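Local coordinates for protein ACDH-11, isoform b (Caenorhabditis elegans, PDB 4Y9J) that belongs to the acyl-CoA dehydrogenase family and binds flavin-adenine dinucleotide against the beta-stranded middle domain of its subunit, at residues Q188-K193 and L233-I238; Y220-S225 and T285-L290; N267-V272 and D291-E296. All coordinates share one frame; numbering follows the deposited sequence.

Interaction 1 (Q188-K193 and L233-I238); sequences QWMTEK and LTLARI. With FAD (flavin-adenine dinucleotide), chain E.
The indole of Trp-189 meets the strand Leu-233 to Ile-238 at a slant, with Thr-234 CB and Leu-233 O both approaching the ring obliquely. Its CG stands anti to the carbonyl carbon (chi1 -55°), and the ring leads away from this strand to pack on Ser-224 and Ile-259. The other flat group is the flavin, whose pyrimidine ring is read by main-chain atoms: FAD N3 donates to Gln-188 O at 2.8 Å, and FAD O2 is gripped by two amides, Met-190 N and Thr-191 N, each 2.9 Å away. Thr-191 OG1 adds a bond to FAD N1 of 2.8 Å. Donors converging on N1 and O2 would be expected to draw negative charge toward that part of the ring.

Behind this grip the two strands run parallel. Trp-189 N donates almost straight to Leu-233 O (2.8 Å), while Thr-234 OG1, anti to its backbone N, reaches a lone pair of Trp-189 O in the carbonyl plane at 2.6 Å. Lys-221 NZ also bonds to Thr-234 OG1 and Trp-189 O. Beyond the pairing, buried Leu-235 N finds no polar partner. A strand end that presents its backbone to the flavin, with a parallel neighbour behind it, forms part of the flavin site of the acyl-CoA dehydrogenase middle domain, which residues of a second subunit complete.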
loop_
_atom_site.group_PDB
_atom_site.type_symbol
_atom_site.label_atom_id
_atom_site.label_comp_id
_atom_site.label_asym_id
_atom_site.label_seq_id
_atom_site.Cartn_x
_atom_site.Cartn_y
_atom_site.Cartn_z
ATOM N N GLN B 188 2.968 26.127 -13.991
ATOM C CA GLN B 188 3.610 26.522 -15.242
ATOM C C GLN B 188 3.438 25.262 -16.099
ATOM O O GLN B 188 4.053 24.238 -15.805
ATOM C CB GLN B 188 5.108 26.813 -14.957
ATOM C CG GLN B 188 6.071 26.996 -16.189
ATOM C CD GLN B 188 7.562 26.994 -15.814
ATOM O OE1 GLN B 188 7.936 26.731 -14.669
ATOM N NE2 GLN B 188 8.438 27.207 -16.819
ATOM N N TRP B 189 2.622 25.338 -17.152
ATOM C CA TRP B 189 2.281 24.126 -17.961
ATOM C C TRP B 189 2.771 24.253 -19.416
ATOM O O TRP B 189 2.047 24.645 -20.325
ATOM C CB TRP B 189 0.783 23.843 -17.969
ATOM C CG TRP B 189 0.114 23.714 -16.622
ATOM C CD1 TRP B 189 0.688 23.510 -15.408
ATOM C CD2 TRP B 189 -1.292 23.785 -16.385
ATOM N NE1 TRP B 189 -0.282 23.464 -14.419
ATOM C CE2 TRP B 189 -1.496 23.647 -14.989
ATOM C CE3 TRP B 189 -2.392 23.975 -17.210
ATOM C CZ2 TRP B 189 -2.727 23.653 -14.428
ATOM C CZ3 TRP B 189 -3.621 24.009 -16.653
ATOM C CH2 TRP B 189 -3.783 23.854 -15.266
ATOM N N MET B 190 4.016 23.882 -19.625
ATOM C CA MET B 190 4.670 23.937 -20.904
ATOM C C MET B 190 4.849 22.619 -21.623
ATOM O O MET B 190 4.599 22.499 -22.875
ATOM C CB MET B 190 6.057 24.578 -20.750
ATOM C CG MET B 190 5.951 26.067 -20.560
ATOM S SD MET B 190 7.533 26.908 -20.207
ATOM C CE MET B 190 8.460 26.581 -21.718
ATOM N N THR B 191 5.313 21.648 -20.860
ATOM C CA THR B 191 5.759 20.376 -21.366
ATOM C C THR B 191 4.618 19.542 -21.882
ATOM O O THR B 191 3.599 19.371 -21.196
ATOM C CB THR B 191 6.589 19.624 -20.373
ATOM O OG1 THR B 191 7.716 20.391 -19.981
ATOM C CG2 THR B 191 7.021 18.267 -20.945
ATOM N N GLU B 192 4.781 19.033 -23.104
ATOM C CA GLU B 192 3.784 18.143 -23.688
ATOM C C GLU B 192 4.448 16.829 -24.150
ATOM O O GLU B 192 5.667 16.735 -24.147
ATOM C CB GLU B 192 3.037 18.849 -24.792
ATOM C CG GLU B 192 2.328 20.146 -24.305
ATOM C CD GLU B 192 1.208 20.627 -25.157
ATOM O OE1 GLU B 192 0.793 19.941 -26.139
ATOM O OE2 GLU B 192 0.738 21.783 -24.893
ATOM N N LYS B 193 3.673 15.865 -24.647
ATOM C CA LYS B 193 4.261 14.572 -24.957
ATOM C C LYS B 193 5.360 14.673 -26.068
ATOM O O LYS B 193 6.392 13.997 -26.016
ATOM C CB LYS B 193 3.208 13.552 -25.340
ATOM C CG LYS B 193 2.313 13.134 -24.164
ATOM C CD LYS B 193 1.211 12.163 -24.596
ATOM C CE LYS B 193 0.044 12.903 -25.211
ATOM N NZ LYS B 193 -0.963 12.022 -25.769
ATOM N N LEU B 233 0.218 29.483 -15.623
ATOM C CA LEU B 233 0.584 30.040 -16.910
ATOM C C LEU B 233 0.797 28.895 -17.852
ATOM O O LEU B 233 1.445 27.905 -17.475
ATOM C CB LEU B 233 1.838 30.860 -16.753
ATOM C CG LEU B 233 1.638 32.188 -15.934
ATOM C CD1 LEU B 233 2.938 32.944 -15.775
ATOM C CD2 LEU B 233 0.778 33.092 -16.742
ATOM N N THR B 234 0.318 29.042 -19.089
ATOM C CA THR B 234 0.542 28.021 -20.094
ATOM C C THR B 234 0.595 28.599 -21.490
ATOM O O THR B 234 0.305 29.773 -21.679
ATOM C CB THR B 234 -0.578 26.927 -19.997
ATOM O OG1 THR B 234 -0.243 25.762 -20.781
ATOM C CG2 THR B 234 -1.884 27.468 -20.362
ATOM N N LEU B 235 1.063 27.794 -22.449
ATOM C CA LEU B 235 1.190 28.200 -23.856
ATOM C C LEU B 235 0.191 27.413 -24.625
ATOM O O LEU B 235 -0.023 26.255 -24.268
ATOM C CB LEU B 235 2.554 27.794 -24.364
ATOM C CG LEU B 235 3.694 28.508 -23.647
ATOM C CD1 LEU B 235 5.019 27.943 -24.175
ATOM C CD2 LEU B 235 3.666 30.035 -23.839
ATOM N N ALA B 236 -0.367 28.012 -25.665
ATOM C CA ALA B 236 -1.264 27.373 -26.606
ATOM C C ALA B 236 -1.243 28.073 -27.948
ATOM O O ALA B 236 -0.783 29.206 -28.045
ATOM C CB ALA B 236 -2.688 27.396 -26.053
ATOM N N ARG B 237 -1.772 27.402 -28.968
ATOM C CA ARG B 237 -1.896 27.933 -30.309
ATOM C C ARG B 237 -3.275 28.427 -30.598
ATOM O O ARG B 237 -4.245 27.672 -30.542
ATOM C CB ARG B 237 -1.585 26.848 -31.315
ATOM C CG ARG B 237 -0.197 26.260 -31.159
ATOM C CD ARG B 237 0.167 25.289 -32.285
ATOM N NE ARG B 237 1.385 24.628 -31.885
ATOM C CZ ARG B 237 2.614 25.108 -32.036
ATOM N NH1 ARG B 237 2.827 26.268 -32.710
ATOM N NH2 ARG B 237 3.629 24.419 -31.520
ATOM N N ILE B 238 -3.354 29.708 -30.962
ATOM C CA ILE B 238 -4.614 30.342 -31.151
ATOM C C ILE B 238 -5.111 29.874 -32.499
ATOM O O ILE B 238 -4.321 29.755 -33.445
ATOM C CB ILE B 238 -4.491 31.883 -31.071
ATOM C CG1 ILE B 238 -4.263 32.250 -29.586
ATOM C CG2 ILE B 238 -5.730 32.518 -31.675
ATOM C CD1 ILE B 238 -4.391 33.727 -29.290
HETATM P PA FAD E . 13.562 15.802 -24.104
HETATM O O1A FAD E . 13.799 17.192 -24.693
HETATM O O2A FAD E . 12.729 14.808 -24.932
HETATM O O5B FAD E . 14.970 15.025 -23.953
HETATM C C5B FAD E . 16.005 15.621 -23.179
HETATM C C4B FAD E . 17.314 15.177 -23.768
HETATM O O4B FAD E . 17.301 15.655 -25.130
HETATM C C3B FAD E . 18.515 15.722 -23.064
HETATM O O3B FAD E . 19.735 14.947 -23.366
HETATM C C2B FAD E . 18.681 17.012 -23.844
HETATM O O2B FAD E . 20.005 17.552 -23.705
HETATM C C1B FAD E . 18.403 16.523 -25.286
HETATM N N9A FAD E . 18.124 17.644 -26.203
HETATM C C8A FAD E . 16.948 18.338 -26.320
HETATM N N7A FAD E . 17.099 19.346 -27.227
HETATM C C5A FAD E . 18.369 19.266 -27.734
HETATM C C6A FAD E . 19.156 20.011 -28.719
HETATM N N6A FAD E . 18.592 21.050 -29.399
HETATM N N1A FAD E . 20.434 19.605 -28.920
HETATM C C2A FAD E . 20.985 18.596 -28.234
HETATM N N3A FAD E . 20.331 17.868 -27.330
HETATM C C4A FAD E . 19.039 18.159 -27.051
HETATM N N1 FAD E . 7.205 20.763 -17.223
HETATM C C2 FAD E . 6.210 21.693 -17.102
HETATM O O2 FAD E . 5.986 22.427 -18.100
HETATM N N3 FAD E . 5.571 21.938 -16.008
HETATM C C4 FAD E . 5.715 21.290 -14.876
HETATM O O4 FAD E . 5.062 21.552 -13.891
HETATM C C4X FAD E . 6.778 20.221 -14.912
HETATM N N5 FAD E . 6.897 19.395 -13.781
HETATM C C5X FAD E . 7.911 18.412 -13.946
HETATM C C6 FAD E . 8.112 17.594 -12.794
HETATM C C7 FAD E . 9.138 16.592 -12.854
HETATM C C7M FAD E . 9.327 15.800 -11.601
HETATM C C8 FAD E . 9.855 16.402 -14.098
HETATM C C8M FAD E . 10.933 15.309 -14.182
HETATM C C9 FAD E . 9.663 17.191 -15.227
HETATM C C9A FAD E . 8.653 18.208 -15.187
HETATM N N10 FAD E . 8.420 18.966 -16.301
HETATM C C10 FAD E . 7.434 19.976 -16.175
HETATM C "C1'" FAD E . 9.064 18.710 -17.538
HETATM C "C2'" FAD E . 10.506 19.178 -17.775
HETATM O "O2'" FAD E . 10.591 20.567 -18.029
HETATM C "C3'" FAD E . 11.067 18.402 -18.962
HETATM O "O3'" FAD E . 11.134 17.069 -18.521
HETATM C "C4'" FAD E . 12.421 18.941 -19.386
HETATM O "O4'" FAD E . 12.332 20.292 -19.841
HETATM C "C5'" FAD E . 13.056 18.044 -20.454
HETATM O "O5'" FAD E . 12.164 17.969 -21.641
HETATM P P FAD E . 11.634 16.460 -22.093
HETATM O O1P FAD E . 11.162 15.770 -20.876
HETATM O O2P FAD E . 10.733 16.650 -23.288
HETATM O O3P FAD E . 13.026 15.769 -22.607
#

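Interaction 2 (Y220-S225 and T285-L290); sequences YKWFSS and TAELLL. With FAD (flavin-adenine dinucleotide), chain E.
Tyr-220 and Glu-287 meet diagonally across an antiparallel pair of strands interrupted by a beta bulge; Tyr-220 itself pairs with Leu-289. Lys-221 and Leu-288 form a hydrogen-bonded pair, as do Ser-224 and Ala-286, but the register slips by one residue between them, where the chain turns a corner at Trp-222.

Tyr-220 CG stands anti to the backbone N (chi1 -165°), and the ring reaches toward Glu-287. The carbonyl oxygen of Leu-288 lies over one ring face, offset toward the rim, while Glu-287 OE1 sits in the ring plane at the edge. The Tyr-220 hydroxyl donates to Glu-287 OE1 (OH to OE1 2.6 Å), on the anti lone pair, with ring and carboxylate planes 58° apart. The glutamate also runs beside Trp-222, pointing the same way, and OE2 comes within 3.3 Å of Trp-222 CZ3. Salt bridges from OE2 to Lys-275 and Arg-273 complete the setting and would favour the ionised carboxylate.

Thr-285 carries the cofactor end. Its OG1, which also bonds to Lys-277 NZ, donates to Ser-225 OG (2.8 Å), and that hydroxyl in turn donates to FAD N5 at 2.7 Å. A short chain of hydrogen bonds thus runs from the lysine to the flavin, with the threonine as second shell to the serine. Ser-225 N holds FAD O4 at 2.7 Å, nearly straight at 170°. Phe-223 packs obliquely on the same ring system, its CD2 3.4 Å from FAD C9A.

Leu-289 continues the pairing toward the third subunit, where His-11 of that subunit bonds to its carbonyl oxygen. On the sheet face shared with Leu-288, Ser-224 OG is buried without a polar partner and lies 3.4 Å from Leu-288 CD1.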
loop_
_atom_site.group_PDB
_atom_site.type_symbol
_atom_site.label_atom_id
_atom_site.label_comp_id
_atom_site.label_asym_id
_atom_site.label_seq_id
_atom_site.Cartn_x
_atom_site.Cartn_y
_atom_site.Cartn_z
ATOM N N TYR B 220 -3.138 18.542 -24.088
ATOM C CA TYR B 220 -2.714 17.587 -23.118
ATOM C C TYR B 220 -1.411 18.062 -22.471
ATOM O O TYR B 220 -0.412 18.209 -23.196
ATOM C CB TYR B 220 -2.518 16.215 -23.759
ATOM C CG TYR B 220 -2.429 15.074 -22.753
ATOM C CD1 TYR B 220 -1.287 14.800 -22.008
ATOM C CD2 TYR B 220 -3.484 14.215 -22.628
ATOM C CE1 TYR B 220 -1.244 13.723 -21.128
ATOM C CE2 TYR B 220 -3.474 13.189 -21.710
ATOM C CZ TYR B 220 -2.367 12.907 -20.990
ATOM O OH TYR B 220 -2.435 11.863 -20.090
ATOM N N LYS B 221 -1.409 18.359 -21.177
ATOM C CA LYS B 221 -0.203 18.815 -20.501
ATOM C C LYS B 221 0.439 17.595 -19.840
ATOM O O LYS B 221 -0.143 16.926 -18.998
ATOM C CB LYS B 221 -0.547 19.908 -19.521
ATOM C CG LYS B 221 -1.143 21.106 -20.206
ATOM C CD LYS B 221 -0.153 21.757 -21.214
ATOM C CE LYS B 221 -0.798 22.879 -21.985
ATOM N NZ LYS B 221 0.238 23.630 -22.747
ATOM N N TRP B 222 1.653 17.291 -20.247
ATOM C CA TRP B 222 2.293 16.010 -19.934
ATOM C C TRP B 222 2.947 15.972 -18.583
ATOM O O TRP B 222 3.058 14.883 -18.030
ATOM C CB TRP B 222 3.297 15.692 -21.054
ATOM C CG TRP B 222 4.103 14.456 -20.999
ATOM C CD1 TRP B 222 5.457 14.392 -21.275
ATOM C CD2 TRP B 222 3.652 13.108 -20.894
ATOM N NE1 TRP B 222 5.896 13.095 -21.210
ATOM C CE2 TRP B 222 4.803 12.274 -21.012
ATOM C CE3 TRP B 222 2.392 12.499 -20.748
ATOM C CZ2 TRP B 222 4.718 10.885 -20.927
ATOM C CZ3 TRP B 222 2.312 11.115 -20.645
ATOM C CH2 TRP B 222 3.473 10.324 -20.722
ATOM N N PHE B 223 3.451 17.111 -18.099
ATOM C CA PHE B 223 3.947 17.261 -16.734
ATOM C C PHE B 223 3.363 18.563 -16.211
ATOM O O PHE B 223 3.709 19.628 -16.754
ATOM C CB PHE B 223 5.480 17.407 -16.578
ATOM C CG PHE B 223 6.260 16.114 -16.772
ATOM C CD1 PHE B 223 6.380 15.530 -18.034
ATOM C CD2 PHE B 223 6.789 15.433 -15.683
ATOM C CE1 PHE B 223 7.094 14.302 -18.178
ATOM C CE2 PHE B 223 7.472 14.221 -15.846
ATOM C CZ PHE B 223 7.606 13.674 -17.087
ATOM N N SER B 224 2.557 18.464 -15.148
ATOM C CA SER B 224 2.003 19.683 -14.477
ATOM C C SER B 224 2.164 19.544 -12.985
ATOM O O SER B 224 1.364 18.862 -12.327
ATOM C CB SER B 224 0.513 19.793 -14.826
ATOM O OG SER B 224 0.349 20.037 -16.172
ATOM N N SER B 225 3.227 20.104 -12.459
ATOM C CA SER B 225 3.527 20.076 -11.060
ATOM C C SER B 225 2.723 21.086 -10.233
ATOM O O SER B 225 2.326 22.124 -10.716
ATOM C CB SER B 225 5.024 20.297 -10.855
ATOM O OG SER B 225 5.761 19.189 -11.309
ATOM N N THR B 285 2.461 15.872 -9.165
ATOM C CA THR B 285 2.693 16.199 -10.578
ATOM C C THR B 285 1.750 15.342 -11.375
ATOM O O THR B 285 1.770 14.110 -11.301
ATOM C CB THR B 285 4.177 15.968 -10.981
ATOM O OG1 THR B 285 5.070 16.758 -10.174
ATOM C CG2 THR B 285 4.403 16.198 -12.463
ATOM N N ALA B 286 0.910 15.977 -12.188
ATOM C CA ALA B 286 -0.114 15.286 -12.959
ATOM C C ALA B 286 0.058 15.410 -14.429
ATOM O O ALA B 286 0.780 16.298 -14.946
ATOM C CB ALA B 286 -1.493 15.879 -12.569
ATOM N N GLU B 287 -0.638 14.562 -15.153
ATOM C CA GLU B 287 -0.946 14.806 -16.547
ATOM C C GLU B 287 -2.359 15.389 -16.612
ATOM O O GLU B 287 -3.286 14.845 -15.990
ATOM C CB GLU B 287 -0.916 13.524 -17.364
ATOM C CG GLU B 287 0.434 12.812 -17.279
ATOM C CD GLU B 287 0.475 11.421 -17.882
ATOM O OE1 GLU B 287 -0.440 11.051 -18.685
ATOM O OE2 GLU B 287 1.475 10.726 -17.518
ATOM N N LEU B 288 -2.515 16.421 -17.395
ATOM C CA LEU B 288 -3.790 17.161 -17.529
ATOM C C LEU B 288 -4.345 17.081 -18.902
ATOM O O LEU B 288 -3.671 17.442 -19.894
ATOM C CB LEU B 288 -3.650 18.641 -17.102
ATOM C CG LEU B 288 -3.074 18.896 -15.707
ATOM C CD1 LEU B 288 -2.980 20.416 -15.559
ATOM C CD2 LEU B 288 -3.830 18.243 -14.618
ATOM N N LEU B 289 -5.622 16.748 -18.988
ATOM C CA LEU B 289 -6.341 16.830 -20.214
ATOM C C LEU B 289 -7.230 18.045 -20.140
ATOM O O LEU B 289 -8.191 18.088 -19.330
ATOM C CB LEU B 289 -7.089 15.529 -20.516
ATOM C CG LEU B 289 -8.033 15.498 -21.710
ATOM C CD1 LEU B 289 -7.339 15.815 -23.023
ATOM C CD2 LEU B 289 -8.765 14.166 -21.938
ATOM N N LEU B 290 -6.937 18.998 -21.010
ATOM C CA LEU B 290 -7.656 20.284 -21.155
ATOM C C LEU B 290 -8.693 20.170 -22.231
ATOM O O LEU B 290 -8.395 19.907 -23.420
ATOM C CB LEU B 290 -6.718 21.430 -21.486
ATOM C CG LEU B 290 -5.923 22.125 -20.363
ATOM C CD1 LEU B 290 -5.372 21.268 -19.292
ATOM C CD2 LEU B 290 -4.810 22.983 -20.894
HETATM P PA FAD E . 13.562 15.802 -24.104
HETATM O O1A FAD E . 13.799 17.192 -24.693
HETATM O O2A FAD E . 12.729 14.808 -24.932
HETATM O O5B FAD E . 14.970 15.025 -23.953
HETATM C C5B FAD E . 16.005 15.621 -23.179
HETATM C C4B FAD E . 17.314 15.177 -23.768
HETATM O O4B FAD E . 17.301 15.655 -25.130
HETATM C C3B FAD E . 18.515 15.722 -23.064
HETATM O O3B FAD E . 19.735 14.947 -23.366
HETATM C C2B FAD E . 18.681 17.012 -23.844
HETATM O O2B FAD E . 20.005 17.552 -23.705
HETATM C C1B FAD E . 18.403 16.523 -25.286
HETATM N N9A FAD E . 18.124 17.644 -26.203
HETATM C C8A FAD E . 16.948 18.338 -26.320
HETATM N N7A FAD E . 17.099 19.346 -27.227
HETATM C C5A FAD E . 18.369 19.266 -27.734
HETATM C C6A FAD E . 19.156 20.011 -28.719
HETATM N N6A FAD E . 18.592 21.050 -29.399
HETATM N N1A FAD E . 20.434 19.605 -28.920
HETATM C C2A FAD E . 20.985 18.596 -28.234
HETATM N N3A FAD E . 20.331 17.868 -27.330
HETATM C C4A FAD E . 19.039 18.159 -27.051
HETATM N N1 FAD E . 7.205 20.763 -17.223
HETATM C C2 FAD E . 6.210 21.693 -17.102
HETATM O O2 FAD E . 5.986 22.427 -18.100
HETATM N N3 FAD E . 5.571 21.938 -16.008
HETATM C C4 FAD E . 5.715 21.290 -14.876
HETATM O O4 FAD E . 5.062 21.552 -13.891
HETATM C C4X FAD E . 6.778 20.221 -14.912
HETATM N N5 FAD E . 6.897 19.395 -13.781
HETATM C C5X FAD E . 7.911 18.412 -13.946
HETATM C C6 FAD E . 8.112 17.594 -12.794
HETATM C C7 FAD E . 9.138 16.592 -12.854
HETATM C C7M FAD E . 9.327 15.800 -11.601
HETATM C C8 FAD E . 9.855 16.402 -14.098
HETATM C C8M FAD E . 10.933 15.309 -14.182
HETATM C C9 FAD E . 9.663 17.191 -15.227
HETATM C C9A FAD E . 8.653 18.208 -15.187
HETATM N N10 FAD E . 8.420 18.966 -16.301
HETATM C C10 FAD E . 7.434 19.976 -16.175
HETATM C "C1'" FAD E . 9.064 18.710 -17.538
HETATM C "C2'" FAD E . 10.506 19.178 -17.775
HETATM O "O2'" FAD E . 10.591 20.567 -18.029
HETATM C "C3'" FAD E . 11.067 18.402 -18.962
HETATM O "O3'" FAD E . 11.134 17.069 -18.521
HETATM C "C4'" FAD E . 12.421 18.941 -19.386
HETATM O "O4'" FAD E . 12.332 20.292 -19.841
HETATM C "C5'" FAD E . 13.056 18.044 -20.454
HETATM O "O5'" FAD E . 12.164 17.969 -21.641
HETATM P P FAD E . 11.634 16.460 -22.093
HETATM O O1P FAD E . 11.162 15.770 -20.876
HETATM O O2P FAD E . 10.733 16.650 -23.288
HETATM O O3P FAD E . 13.026 15.769 -22.607
#

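Interaction 3 (N267-V272 and D291-E296); sequences NGIQMV and DGAIAE
Gly-268 and Ala-293 bring their backbones together, CA to CA 3.9 Å, as the chain passes Gly-268 with a positive phi of 61° and turns a corner at Asp-291 and Gly-292. Having no side chain on the facing side, Gly-268 brings its CA within 4.1 Å of Gly-292 C. One backbone bond joins the two segments: Asp-291 N donates to Gly-268 O at 2.9 Å.

The principal side chain is Asn-267, which crosses Ile-294 at about a right angle and uses both ends of its amide on that residue's main chain. With CG anti to the backbone N (chi1 169°), the amide is carried over to the main chain of Ile-294. OD1 accepts from Ile-294 N at 2.9 Å, with the donor tilted 26° from the carbonyl plane. ND2 donates an N-H to Ile-294 O, also at 2.9 Å, and here the oxygen lies in the amide plane and receives the bond on a lone pair. The pair of bonds fixes the amide's rotation and takes up the N-H and C=O of one strand residue, much as a neighbouring strand would. ND2 has a second acceptor in Lys-258 O. Ala-293 tucks its CB against Asn-267 O at 3.2 Å, with Ile-269 CG1 at 4.3 Å on that methyl.

Gly-292 and Ala-293 both face Leu-217 of strand 214-225, which makes a G1 beta bulge in strand 285-298. Asp-291 turns OD2 to the backbone N of His-11 of the third subunit. The contact lies at the hairpin of strands 269-274 and 285-298, and Asn-267 and Ala-293 pack on Leu-257 of strand 252-258.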
loop_
_atom_site.group_PDB
_atom_site.type_symbol
_atom_site.label_atom_id
_atom_site.label_comp_id
_atom_site.label_asym_id
_atom_site.label_seq_id
_atom_site.Cartn_x
_atom_site.Cartn_y
_atom_site.Cartn_z
ATOM N N ASN B 267 -11.446 23.679 -13.748
ATOM C CA ASN B 267 -11.789 24.528 -14.866
ATOM C C ASN B 267 -11.481 23.844 -16.230
ATOM O O ASN B 267 -10.455 24.094 -16.791
ATOM C CB ASN B 267 -11.051 25.918 -14.727
ATOM C CG ASN B 267 -11.120 26.796 -15.963
ATOM O OD1 ASN B 267 -12.020 26.735 -16.786
ATOM N ND2 ASN B 267 -10.100 27.643 -16.098
ATOM N N GLY B 268 -12.419 23.049 -16.764
ATOM C CA GLY B 268 -12.262 22.352 -18.059
ATOM C C GLY B 268 -11.065 21.352 -18.058
ATOM O O GLY B 268 -10.425 21.173 -19.085
ATOM N N ILE B 269 -10.678 20.797 -16.909
ATOM C CA ILE B 269 -9.478 20.043 -16.774
ATOM C C ILE B 269 -9.813 18.720 -16.112
ATOM O O ILE B 269 -10.656 18.676 -15.238
ATOM C CB ILE B 269 -8.471 20.767 -15.831
ATOM C CG1 ILE B 269 -7.949 22.046 -16.488
ATOM C CG2 ILE B 269 -7.332 19.888 -15.351
ATOM C CD1 ILE B 269 -7.462 23.053 -15.438
ATOM N N GLN B 270 -9.161 17.659 -16.563
ATOM C CA GLN B 270 -9.217 16.357 -15.904
ATOM C C GLN B 270 -7.814 15.926 -15.632
ATOM O O GLN B 270 -6.879 16.158 -16.485
ATOM C CB GLN B 270 -9.907 15.290 -16.784
ATOM C CG GLN B 270 -11.418 15.337 -16.688
ATOM C CD GLN B 270 -12.052 14.186 -17.463
ATOM O OE1 GLN B 270 -11.361 13.381 -18.017
ATOM N NE2 GLN B 270 -13.313 14.178 -17.541
ATOM N N MET B 271 -7.584 15.364 -14.464
ATOM C CA MET B 271 -6.277 14.888 -14.158
ATOM C C MET B 271 -6.222 13.412 -14.558
ATOM O O MET B 271 -6.894 12.528 -13.967
ATOM C CB MET B 271 -5.980 15.045 -12.688
ATOM C CG MET B 271 -6.092 16.460 -12.097
ATOM S SD MET B 271 -5.369 16.527 -10.426
ATOM C CE MET B 271 -5.998 18.132 -9.985
ATOM N N VAL B 272 -5.416 13.110 -15.534
ATOM C CA VAL B 272 -5.366 11.757 -16.063
ATOM C C VAL B 272 -4.722 10.813 -15.073
ATOM O O VAL B 272 -5.238 9.706 -14.897
ATOM C CB VAL B 272 -4.652 11.721 -17.449
ATOM C CG1 VAL B 272 -4.575 10.290 -17.984
ATOM C CG2 VAL B 272 -5.390 12.590 -18.440
ATOM N N ASP B 291 -9.942 20.347 -21.835
ATOM C CA ASP B 291 -11.026 20.342 -22.763
ATOM C C ASP B 291 -11.975 21.462 -22.429
ATOM O O ASP B 291 -12.956 21.263 -21.695
ATOM C CB ASP B 291 -11.747 18.999 -22.710
ATOM C CG ASP B 291 -12.911 18.922 -23.666
ATOM O OD1 ASP B 291 -13.116 19.820 -24.522
ATOM O OD2 ASP B 291 -13.659 17.942 -23.538
ATOM N N GLY B 292 -11.716 22.634 -22.991
ATOM C CA GLY B 292 -12.570 23.808 -22.738
ATOM C C GLY B 292 -12.180 24.592 -21.464
ATOM O O GLY B 292 -13.007 25.373 -20.921
ATOM N N ALA B 293 -10.942 24.446 -21.000
ATOM C CA ALA B 293 -10.416 25.261 -19.880
ATOM C C ALA B 293 -10.409 26.733 -20.245
ATOM O O ALA B 293 -9.841 27.126 -21.231
ATOM C CB ALA B 293 -9.018 24.822 -19.528
ATOM N N ILE B 294 -11.079 27.544 -19.454
ATOM C CA ILE B 294 -11.174 28.990 -19.731
ATOM C C ILE B 294 -9.914 29.728 -19.287
ATOM O O ILE B 294 -9.489 29.629 -18.117
ATOM C CB ILE B 294 -12.423 29.554 -19.063
ATOM C CG1 ILE B 294 -13.611 28.788 -19.630
ATOM C CG2 ILE B 294 -12.595 31.035 -19.403
ATOM C CD1 ILE B 294 -14.921 29.082 -18.957
ATOM N N ALA B 295 -9.330 30.463 -20.228
ATOM C CA ALA B 295 -8.069 31.090 -20.015
ATOM C C ALA B 295 -8.012 32.480 -20.677
ATOM O O ALA B 295 -8.633 32.713 -21.746
ATOM C CB ALA B 295 -6.974 30.219 -20.567
ATOM N N GLU B 296 -7.195 33.353 -20.087
ATOM C CA GLU B 296 -7.038 34.752 -20.602
ATOM C C GLU B 296 -5.702 34.929 -21.314
ATOM O O GLU B 296 -4.670 34.571 -20.767
ATOM C CB GLU B 296 -7.122 35.725 -19.455
ATOM C CG GLU B 296 -8.276 35.566 -18.492
ATOM C CD GLU B 296 -9.639 35.556 -19.122
ATOM O OE1 GLU B 296 -9.798 36.130 -20.214
ATOM O OE2 GLU B 296 -10.589 35.005 -18.480
#

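Overall arrangement
The three contacts fall within one mixed sheet of the middle domain, their centres about 10 to 12 Å apart. Interactions 1 and 2 are wholly buried and share the flavin: the first serves it mainly with backbone groups, the second with a serine hydroxyl and an aromatic ring as well. A salt bridge from Glu-192 to Lys-221 ties these two together. Interaction 3 is only partly buried, makes no contact with the cofactor, and is held across its segments by glycine backbone and an asparagine amide, the charged Asp-291 turning to the third subunit. Interactions 2 and 3 both use strand 285-298 and both reach that subunit. Trp-189 joins all three, its indole packing on Leu-288 and Ile-269.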